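Local coordinates for protein putative N-acetylmuramoyl-L-alanine amidase (Neisseria meningitidis MC58, PDB 3CZX) that probably hydrolyses, with a bound zinc ion, the bond between N-acetylmuramoyl residues and L-amino acid residues in cell-wall glycopeptides, at residues H78-A83 and P146-N151; K107-K112 and W163-A168; W101-G106 and R118-F123. All coordinates share one frame; numbering follows the deposited sequence.

How the contacts relate
All three contacts lie in one zinc amidase domain, and only contact 1 reaches the metal, through His78. Contacts 2 and 3 share helix 99-113: residues 101-106 face the turn before strand 123-125, and residues 107-112 face helix 152-177. Their centres are about 13 Å apart, and they meet where Lys107 CE lies 4.0 Å from Asp121 CB. Contact 1 has its centre about 17 Å from that of contact 2, joined by Pro146 CB at 4.2 Å from Val109 CG1. It is about 16 Å, centre to centre, from contact 3, whose Arg118 CZ comes to 3.6 Å from Phe148 CZ. Along the chain, contact 3 is nested within the loop that contact 1 closes.

Contact 1: residues H78-A83 and P146-N151; sequences HTNAAA and PFFISN. With ZN (zinc ion), chain E.
A single beta bridge joins Asn80 to Phe148, the end-to-end directions of the segments being 41° apart. Asn80 N donates to Phe147 O at 2.9 Å, and Asn80 O accepts from Ile149 N at 2.9 Å; in both bonds the donor sits above the carbonyl plane. The Asn80 side chain lies over one face of the Phe148 ring, its amide plane 5° from the ring plane. Asn80 CB is 3.5 Å from the centroid of the Phe148 ring and almost on the normal, a CH-pi contact, while Asn80 ND2 comes to 3.5 Å from Phe148 CZ. Asn80 OD1 is held too, accepting from Ala81 N, the next residue, on a lone pair. Ser150 OG, placed between its backbone N and carbonyl carbon (chi1 50°), accepts Ala82 N at 3.0 Å. Thr79 packs its OG1 at 3.6 Å from Ile149 CB, and that hydroxyl is buried without a partner. At the other end His78 ND1 binds zinc at 2.2 Å, its NE2 held by Glu76; a zinc-bound water donates to Thr79 O. With His12 and Glu26 this is the zinc site of an Amidase_3-family amidase: 78-83 carries the ligand, and 146-151, after parallel strand 142-145, pairs with it.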
loop_
_atom_site.group_PDB
_atom_site.type_symbol
_atom_site.label_atom_id
_atom_site.label_comp_id
_atom_site.label_asym_id
_atom_site.label_seq_id
_atom_site.Cartn_x
_atom_site.Cartn_y
_atom_site.Cartn_z
ATOM N N HIS A 78 2.568 -1.736 -14.525
ATOM C CA HIS A 78 1.315 -2.219 -15.110
ATOM C C HIS A 78 1.065 -3.639 -14.644
ATOM O O HIS A 78 1.936 -4.249 -14.020
ATOM C CB HIS A 78 1.437 -2.274 -16.625
ATOM C CG HIS A 78 1.341 -0.946 -17.292
ATOM N ND1 HIS A 78 0.196 -0.529 -17.944
ATOM C CD2 HIS A 78 2.221 0.078 -17.379
ATOM C CE1 HIS A 78 0.368 0.710 -18.373
ATOM N NE2 HIS A 78 1.591 1.095 -18.059
ATOM N N THR A 79 -0.147 -4.152 -14.912
ATOM C CA THR A 79 -0.414 -5.579 -14.824
ATOM C C THR A 79 -0.757 -6.108 -16.215
ATOM O O THR A 79 -1.415 -5.391 -17.019
ATOM C CB THR A 79 -1.581 -5.940 -13.867
ATOM O OG1 THR A 79 -2.782 -5.322 -14.323
ATOM C CG2 THR A 79 -1.330 -5.429 -12.502
ATOM N N ASN A 80 -0.323 -7.334 -16.488
ATOM C CA ASN A 80 -0.703 -8.033 -17.695
ATOM C C ASN A 80 -2.138 -8.535 -17.549
ATOM O O ASN A 80 -2.727 -8.446 -16.480
ATOM C CB ASN A 80 0.286 -9.150 -18.021
ATOM C CG ASN A 80 0.563 -9.254 -19.506
ATOM O OD1 ASN A 80 -0.342 -9.031 -20.337
ATOM N ND2 ASN A 80 1.811 -9.579 -19.859
ATOM N N ALA A 81 -2.731 -8.976 -18.648
ATOM C CA ALA A 81 -4.081 -9.498 -18.638
ATOM C C ALA A 81 -4.272 -10.361 -19.888
ATOM O O ALA A 81 -3.761 -10.022 -20.950
ATOM C CB ALA A 81 -5.091 -8.365 -18.647
ATOM N N ALA A 82 -5.025 -11.439 -19.745
ATOM C CA ALA A 82 -5.429 -12.299 -20.859
ATOM C C ALA A 82 -6.834 -12.825 -20.603
ATOM O O ALA A 82 -7.281 -12.955 -19.446
ATOM C CB ALA A 82 -4.484 -13.451 -21.024
ATOM N N ALA A 83 -7.539 -13.123 -21.697
ATOM C CA ALA A 83 -8.809 -13.836 -21.581
ATOM C C ALA A 83 -8.562 -15.227 -20.975
ATOM O O ALA A 83 -9.398 -15.758 -20.238
ATOM C CB ALA A 83 -9.491 -13.925 -22.947
ATOM N N PRO A 146 4.717 -7.291 -13.855
ATOM C CA PRO A 146 5.143 -8.444 -13.055
ATOM C C PRO A 146 4.183 -9.640 -13.030
ATOM O O PRO A 146 4.651 -10.747 -12.790
ATOM C CB PRO A 146 5.305 -7.868 -11.653
ATOM C CG PRO A 146 5.176 -6.462 -11.741
ATOM C CD PRO A 146 4.599 -6.062 -13.068
ATOM N N PHE A 147 2.890 -9.430 -13.253
ATOM C CA PHE A 147 1.941 -10.548 -13.221
ATOM C C PHE A 147 0.669 -10.198 -13.992
ATOM O O PHE A 147 0.449 -9.049 -14.311
ATOM C CB PHE A 147 1.597 -10.969 -11.769
ATOM C CG PHE A 147 0.810 -9.936 -11.015
ATOM C CD1 PHE A 147 -0.559 -9.988 -10.933
ATOM C CD2 PHE A 147 1.452 -8.871 -10.425
ATOM C CE1 PHE A 147 -1.275 -8.996 -10.257
ATOM C CE2 PHE A 147 0.758 -7.901 -9.724
ATOM C CZ PHE A 147 -0.611 -7.954 -9.674
ATOM N N PHE A 148 -0.121 -11.238 -14.236
ATOM C CA PHE A 148 -1.394 -11.123 -14.922
ATOM C C PHE A 148 -2.461 -10.940 -13.862
ATOM O O PHE A 148 -2.682 -11.831 -13.041
ATOM C CB PHE A 148 -1.684 -12.407 -15.701
ATOM C CG PHE A 148 -0.940 -12.530 -16.996
ATOM C CD1 PHE A 148 -1.603 -12.418 -18.205
ATOM C CD2 PHE A 148 0.430 -12.764 -17.002
ATOM C CE1 PHE A 148 -0.904 -12.520 -19.392
ATOM C CE2 PHE A 148 1.128 -12.862 -18.199
ATOM C CZ PHE A 148 0.447 -12.748 -19.388
ATOM N N ILE A 149 -3.157 -9.803 -13.914
ATOM C CA ILE A 149 -4.244 -9.531 -13.007
ATOM C C ILE A 149 -5.369 -10.533 -13.202
ATOM O O ILE A 149 -6.153 -10.781 -12.272
ATOM C CB ILE A 149 -4.757 -8.091 -13.153
ATOM C CG1 ILE A 149 -5.553 -7.677 -11.929
ATOM C CG2 ILE A 149 -5.562 -7.894 -14.469
ATOM C CD1 ILE A 149 -6.025 -6.235 -11.979
ATOM N N SER A 150 -5.422 -11.078 -14.413
ATOM C CA SER A 150 -6.408 -12.108 -14.781
ATOM C C SER A 150 -6.110 -13.497 -14.198
ATOM O O SER A 150 -6.965 -14.389 -14.227
ATOM C CB SER A 150 -6.540 -12.136 -16.302
ATOM O OG SER A 150 -5.280 -12.219 -16.895
ATOM N N ASN A 151 -4.901 -13.723 -13.670
ATOM C CA ASN A 151 -4.560 -14.949 -13.003
ATOM C C ASN A 151 -4.943 -14.892 -11.523
ATOM O O ASN A 151 -4.261 -14.245 -10.745
ATOM C CB ASN A 151 -3.060 -15.244 -13.165
ATOM C CG ASN A 151 -2.712 -16.650 -12.765
ATOM O OD1 ASN A 151 -2.853 -17.052 -11.601
ATOM N ND2 ASN A 151 -2.306 -17.449 -13.738
HETATM ZN ZN ZN E . -1.713 -1.508 -18.400
HETATM O O HOH W 1 -0.821 -3.383 -19.151
HETATM O O HOH W 2 -1.882 -1.148 -20.660
#

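Contact 2: residues K107-K112 and W163-A168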
loop_
_atom_site.group_PDB
_atom_site.type_symbol
_atom_site.label_atom_id
_atom_site.label_comp_id
_atom_site.label_asym_id
_atom_site.label_seq_id
_atom_site.Cartn_x
_atom_site.Cartn_y
_atom_site.Cartn_z
ATOM N N LYS A 107 13.956 -10.768 -12.390
ATOM C CA LYS A 107 14.533 -11.774 -11.538
ATOM C C LYS A 107 14.215 -11.510 -10.076
ATOM O O LYS A 107 13.973 -12.438 -9.299
ATOM C CB LYS A 107 16.029 -11.822 -11.763
ATOM C CG LYS A 107 16.375 -12.396 -13.130
ATOM C CD LYS A 107 17.827 -12.194 -13.475
ATOM C CE LYS A 107 18.216 -13.004 -14.714
ATOM N NZ LYS A 107 19.578 -12.672 -15.157
ATOM N N ALA A 108 14.227 -10.238 -9.690
ATOM C CA ALA A 108 13.899 -9.851 -8.337
ATOM C C ALA A 108 12.509 -10.359 -7.961
ATOM O O ALA A 108 12.301 -10.888 -6.862
ATOM C CB ALA A 108 13.943 -8.335 -8.203
ATOM N N VAL A 109 11.551 -10.185 -8.877
ATOM C CA VAL A 109 10.179 -10.625 -8.632
ATOM C C VAL A 109 10.033 -12.163 -8.686
ATOM O O VAL A 109 9.349 -12.765 -7.840
ATOM C CB VAL A 109 9.213 -9.967 -9.640
ATOM C CG1 VAL A 109 7.787 -10.583 -9.539
ATOM C CG2 VAL A 109 9.191 -8.422 -9.420
ATOM N N ALA A 110 10.704 -12.800 -9.652
ATOM C CA ALA A 110 10.684 -14.255 -9.755
ATOM C C ALA A 110 11.203 -14.950 -8.490
ATOM O O ALA A 110 10.631 -15.950 -8.066
ATOM C CB ALA A 110 11.524 -14.709 -11.008
ATOM N N LYS A 111 12.299 -14.449 -7.923
ATOM C CA LYS A 111 12.886 -15.056 -6.702
ATOM C C LYS A 111 11.853 -15.069 -5.587
ATOM O O LYS A 111 11.725 -16.053 -4.869
ATOM C CB LYS A 111 14.139 -14.305 -6.232
ATOM C CG LYS A 111 15.328 -14.521 -7.118
ATOM C CD LYS A 111 16.319 -13.372 -7.079
ATOM C CE LYS A 111 17.521 -13.657 -6.284
ATOM N NZ LYS A 111 18.484 -12.529 -6.567
ATOM N N LYS A 112 11.077 -13.999 -5.460
ATOM C CA LYS A 112 10.142 -13.859 -4.344
ATOM C C LYS A 112 8.843 -14.641 -4.541
ATOM O O LYS A 112 8.151 -14.945 -3.579
ATOM C CB LYS A 112 9.791 -12.381 -4.151
ATOM C CG LYS A 112 8.934 -12.044 -2.916
ATOM C CD LYS A 112 9.767 -12.151 -1.664
ATOM C CE LYS A 112 9.050 -11.646 -0.426
ATOM N NZ LYS A 112 9.990 -11.765 0.768
ATOM N N TRP A 163 4.107 -5.999 -0.165
ATOM C CA TRP A 163 5.176 -5.160 0.381
ATOM C C TRP A 163 6.511 -5.836 0.221
ATOM O O TRP A 163 7.528 -5.183 -0.039
ATOM C CB TRP A 163 4.878 -4.759 1.856
ATOM C CG TRP A 163 3.720 -3.862 1.964
ATOM C CD1 TRP A 163 2.404 -4.212 1.954
ATOM C CD2 TRP A 163 3.747 -2.435 2.062
ATOM N NE1 TRP A 163 1.609 -3.099 2.017
ATOM C CE2 TRP A 163 2.406 -1.993 2.083
ATOM C CE3 TRP A 163 4.775 -1.483 2.119
ATOM C CZ2 TRP A 163 2.069 -0.650 2.173
ATOM C CZ3 TRP A 163 4.424 -0.149 2.195
ATOM C CH2 TRP A 163 3.089 0.253 2.221
ATOM N N GLY A 164 6.528 -7.161 0.352
ATOM C CA GLY A 164 7.742 -7.934 0.167
ATOM C C GLY A 164 8.224 -7.965 -1.277
ATOM O O GLY A 164 9.443 -7.916 -1.548
ATOM N N ILE A 165 7.265 -8.093 -2.210
ATOM C CA ILE A 165 7.584 -8.072 -3.638
ATOM C C ILE A 165 8.169 -6.695 -4.015
ATOM O O ILE A 165 9.200 -6.617 -4.698
ATOM C CB ILE A 165 6.342 -8.471 -4.525
ATOM C CG1 ILE A 165 5.964 -9.941 -4.298
ATOM C CG2 ILE A 165 6.575 -8.125 -6.014
ATOM C CD1 ILE A 165 4.622 -10.308 -4.873
ATOM N N CYS A 166 7.511 -5.625 -3.592
ATOM C CA CYS A 166 7.958 -4.250 -3.901
ATOM C C CYS A 166 9.280 -3.944 -3.219
ATOM O O CYS A 166 10.128 -3.300 -3.825
ATOM C CB CYS A 166 6.940 -3.221 -3.603
ATOM S SG CYS A 166 5.413 -3.391 -4.566
ATOM N N ARG A 167 9.510 -4.484 -2.017
ATOM C CA ARG A 167 10.841 -4.369 -1.378
ATOM C C ARG A 167 11.919 -5.080 -2.178
ATOM O O ARG A 167 13.014 -4.539 -2.364
ATOM C CB ARG A 167 10.826 -4.899 0.061
ATOM C CG ARG A 167 12.172 -4.669 0.771
ATOM C CD ARG A 167 12.106 -4.995 2.224
ATOM N NE ARG A 167 11.144 -4.157 2.913
ATOM C CZ ARG A 167 11.357 -2.932 3.385
ATOM N NH1 ARG A 167 12.525 -2.342 3.250
ATOM N NH2 ARG A 167 10.373 -2.286 3.992
ATOM N N ALA A 168 11.629 -6.291 -2.673
ATOM C CA ALA A 168 12.561 -7.037 -3.565
ATOM C C ALA A 168 12.920 -6.170 -4.794
ATOM O O ALA A 168 14.085 -6.101 -5.213
ATOM C CB ALA A 168 11.957 -8.413 -4.017
HETATM O O HOH W 3 11.278 -8.847 0.216
#
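Lys112 reaches farthest across this helix pair, and its course can be followed atom by atom. Its CB points toward helix 163-168, and Lys112 CG, anti to the backbone N (chi1 -174°), meets Ile165 CG1 at 3.9 Å, the two side chains crossing obliquely. A bend at chi2 (73°) then turns the chain, after which it runs straight through CD, and Lys112 CE comes to rest against the bare backbone of Gly164, 3.9 Å from Gly164 C. At the tip, NZ makes a weak hydrogen bond to a water, which in turn donates to Gly164 O at 2.7 Å; the link between the ammonium and the carbonyl is thus indirect.

The other touches are small: one apolar pair and two methyls set against carbonyl oxygens. Val109 CG2 lies 4.3 Å from Ile165 CG2, while two alanines face each other, Ala108 CB at 3.7 Å from Ala168 O and Ala168 CB at 3.8 Å from Ala108 O. No direct hydrogen bond crosses. With such short side chains at one end, the axes approach to 8.9 Å, at 143° between their N-to-C directions. Beyond the pair, Val109 also packs on Ile169 and Ile165 on Phe158, both of helix 152-177. Cys166 faces helix 26-45, and Trp163 NE1 makes a hydrogen bond to Asp32 OD1 of the second subunit, so helix 152-177 lies between helix 99-113 and these partners.

Contact 3: residues W101-G106 and R118-F123; sequences WCQVLG and RGEDGF
Cys102 is the first residue of helix segment 101-106 to touch the loop. Cys102 SG, anti to the carbonyl carbon, meets the Phe123 ring at the edge and near its plane, 3.8 Å from Phe123 CD1, a sulfur-aromatic contact 86° off the ring normal. Phe123 holds its CG anti to its own backbone N. The carbonyl O of Cys102 takes part too: one water donates both to it and to Gly122 O, bridging helix and loop.

Gln103 follows, its side chain extended beyond CG and laid across the turn. Gln103 NE2 donates to Glu120 O at 2.9 Å in a nearly straight bond (171°); this acceptor lies almost in the amide plane, whereas the donor stands well above the carbonyl plane. The bond grips a type I' turn, Glu120 to Phe123, that leads into edge strand 123-125 of the mixed sheet. Since Phe123 N also donates to Glu120 O, two bonds hold that oxygen. Gln103 NE2 makes a further weak bond to Glu120 OE2 at 3.3 Å, the carboxylate plane 72° from the amide; Glu120 OE1 has its salt bridge with Lys99 NZ. Gln103 CG rests 3.4 Å from Asp121 O, an oxygen buried without a hydrogen-bonding partner, with the CA of Gln103 making a CA-H...O contact to it.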
loop_
_atom_site.group_PDB
_atom_site.type_symbol
_atom_site.label_atom_id
_atom_site.label_comp_id
_atom_site.label_asym_id
_atom_site.label_seq_id
_atom_site.Cartn_x
_atom_site.Cartn_y
_atom_site.Cartn_z
ATOM N N TRP A 101 18.340 -4.033 -17.345
ATOM C CA TRP A 101 17.451 -3.539 -16.297
ATOM C C TRP A 101 16.174 -4.360 -16.205
ATOM O O TRP A 101 15.734 -4.688 -15.108
ATOM C CB TRP A 101 17.073 -2.086 -16.522
ATOM C CG TRP A 101 17.967 -1.135 -15.914
ATOM C CD1 TRP A 101 18.744 -0.235 -16.558
ATOM C CD2 TRP A 101 18.171 -0.918 -14.509
ATOM N NE1 TRP A 101 19.425 0.540 -15.650
ATOM C CE2 TRP A 101 19.084 0.138 -14.381
ATOM C CE3 TRP A 101 17.638 -1.494 -13.349
ATOM C CZ2 TRP A 101 19.520 0.602 -13.128
ATOM C CZ3 TRP A 101 18.076 -1.024 -12.091
ATOM C CH2 TRP A 101 18.993 0.018 -12.010
ATOM N N CYS A 102 15.593 -4.697 -17.357
ATOM C CA CYS A 102 14.370 -5.555 -17.395
ATOM C C CYS A 102 14.616 -6.884 -16.704
ATOM O O CYS A 102 13.720 -7.403 -16.005
ATOM C CB CYS A 102 13.927 -5.782 -18.848
ATOM S SG CYS A 102 13.260 -4.290 -19.613
ATOM N N GLN A 103 15.808 -7.428 -16.909
ATOM C CA GLN A 103 16.176 -8.739 -16.366
ATOM C C GLN A 103 16.423 -8.642 -14.846
ATOM O O GLN A 103 16.012 -9.530 -14.084
ATOM C CB GLN A 103 17.376 -9.320 -17.111
ATOM C CG GLN A 103 16.995 -9.736 -18.522
ATOM C CD GLN A 103 18.137 -10.146 -19.405
ATOM O OE1 GLN A 103 19.312 -9.754 -19.184
ATOM N NE2 GLN A 103 17.805 -10.912 -20.439
ATOM N N VAL A 104 17.050 -7.553 -14.406
ATOM C CA VAL A 104 17.258 -7.301 -12.961
ATOM C C VAL A 104 15.899 -7.221 -12.249
ATOM O O VAL A 104 15.689 -7.866 -11.218
ATOM C CB VAL A 104 18.035 -5.983 -12.737
ATOM C CG1 VAL A 104 18.022 -5.552 -11.276
ATOM C CG2 VAL A 104 19.469 -6.120 -13.244
ATOM N N LEU A 105 14.977 -6.454 -12.827
ATOM C CA LEU A 105 13.624 -6.284 -12.237
ATOM C C LEU A 105 12.896 -7.615 -12.215
ATOM O O LEU A 105 12.296 -7.996 -11.225
ATOM C CB LEU A 105 12.789 -5.278 -13.020
ATOM C CG LEU A 105 13.361 -3.840 -12.982
ATOM C CD1 LEU A 105 12.695 -2.999 -14.070
ATOM C CD2 LEU A 105 13.172 -3.212 -11.589
ATOM N N GLY A 106 12.910 -8.316 -13.349
ATOM C CA GLY A 106 12.151 -9.565 -13.473
ATOM C C GLY A 106 12.645 -10.631 -12.496
ATOM O O GLY A 106 11.857 -11.311 -11.815
ATOM N N ARG A 118 8.991 -14.586 -18.525
ATOM C CA ARG A 118 8.633 -14.639 -19.932
ATOM C C ARG A 118 9.728 -13.914 -20.732
ATOM O O ARG A 118 10.530 -13.204 -20.186
ATOM C CB ARG A 118 7.278 -14.004 -20.161
ATOM C CG ARG A 118 6.152 -14.684 -19.355
ATOM C CD ARG A 118 4.931 -13.808 -19.245
ATOM N NE ARG A 118 4.289 -13.566 -20.525
ATOM C CZ ARG A 118 3.296 -14.305 -21.039
ATOM N NH1 ARG A 118 2.814 -15.343 -20.402
ATOM N NH2 ARG A 118 2.788 -13.983 -22.227
ATOM N N GLY A 119 9.741 -14.093 -22.048
ATOM C CA GLY A 119 10.770 -13.458 -22.867
ATOM C C GLY A 119 12.144 -13.938 -22.495
ATOM O O GLY A 119 12.319 -15.086 -22.100
ATOM N N GLU A 120 13.124 -13.051 -22.649
ATOM C CA GLU A 120 14.514 -13.396 -22.323
ATOM C C GLU A 120 14.760 -13.020 -20.880
ATOM O O GLU A 120 15.130 -11.895 -20.595
ATOM C CB GLU A 120 15.515 -12.681 -23.252
ATOM C CG GLU A 120 16.916 -13.233 -23.045
ATOM C CD GLU A 120 18.017 -12.376 -23.622
ATOM O OE1 GLU A 120 17.780 -11.663 -24.624
ATOM O OE2 GLU A 120 19.127 -12.430 -23.049
ATOM N N ASP A 121 14.521 -13.961 -19.981
ATOM C CA ASP A 121 14.690 -13.731 -18.545
ATOM C C ASP A 121 13.953 -12.463 -18.134
ATOM O O ASP A 121 14.455 -11.668 -17.323
ATOM C CB ASP A 121 16.183 -13.698 -18.144
ATOM C CG ASP A 121 16.907 -15.005 -18.430
ATOM O OD1 ASP A 121 16.273 -16.072 -18.337
ATOM O OD2 ASP A 121 18.119 -14.959 -18.732
ATOM N N GLY A 122 12.751 -12.278 -18.708
ATOM C CA GLY A 122 11.858 -11.183 -18.351
ATOM C C GLY A 122 11.800 -10.017 -19.316
ATOM O O GLY A 122 10.983 -9.140 -19.178
ATOM N N PHE A 123 12.688 -9.999 -20.297
ATOM C CA PHE A 123 12.730 -8.894 -21.273
ATOM C C PHE A 123 11.991 -9.219 -22.569
ATOM O O PHE A 123 12.203 -10.290 -23.134
ATOM C CB PHE A 123 14.191 -8.607 -21.675
ATOM C CG PHE A 123 14.316 -7.668 -22.863
ATOM C CD1 PHE A 123 14.038 -6.310 -22.725
ATOM C CD2 PHE A 123 14.727 -8.120 -24.134
ATOM C CE1 PHE A 123 14.139 -5.431 -23.784
ATOM C CE2 PHE A 123 14.836 -7.220 -25.182
ATOM C CZ PHE A 123 14.515 -5.881 -25.010
HETATM O O HOH W 4 11.059 -8.482 -16.342
#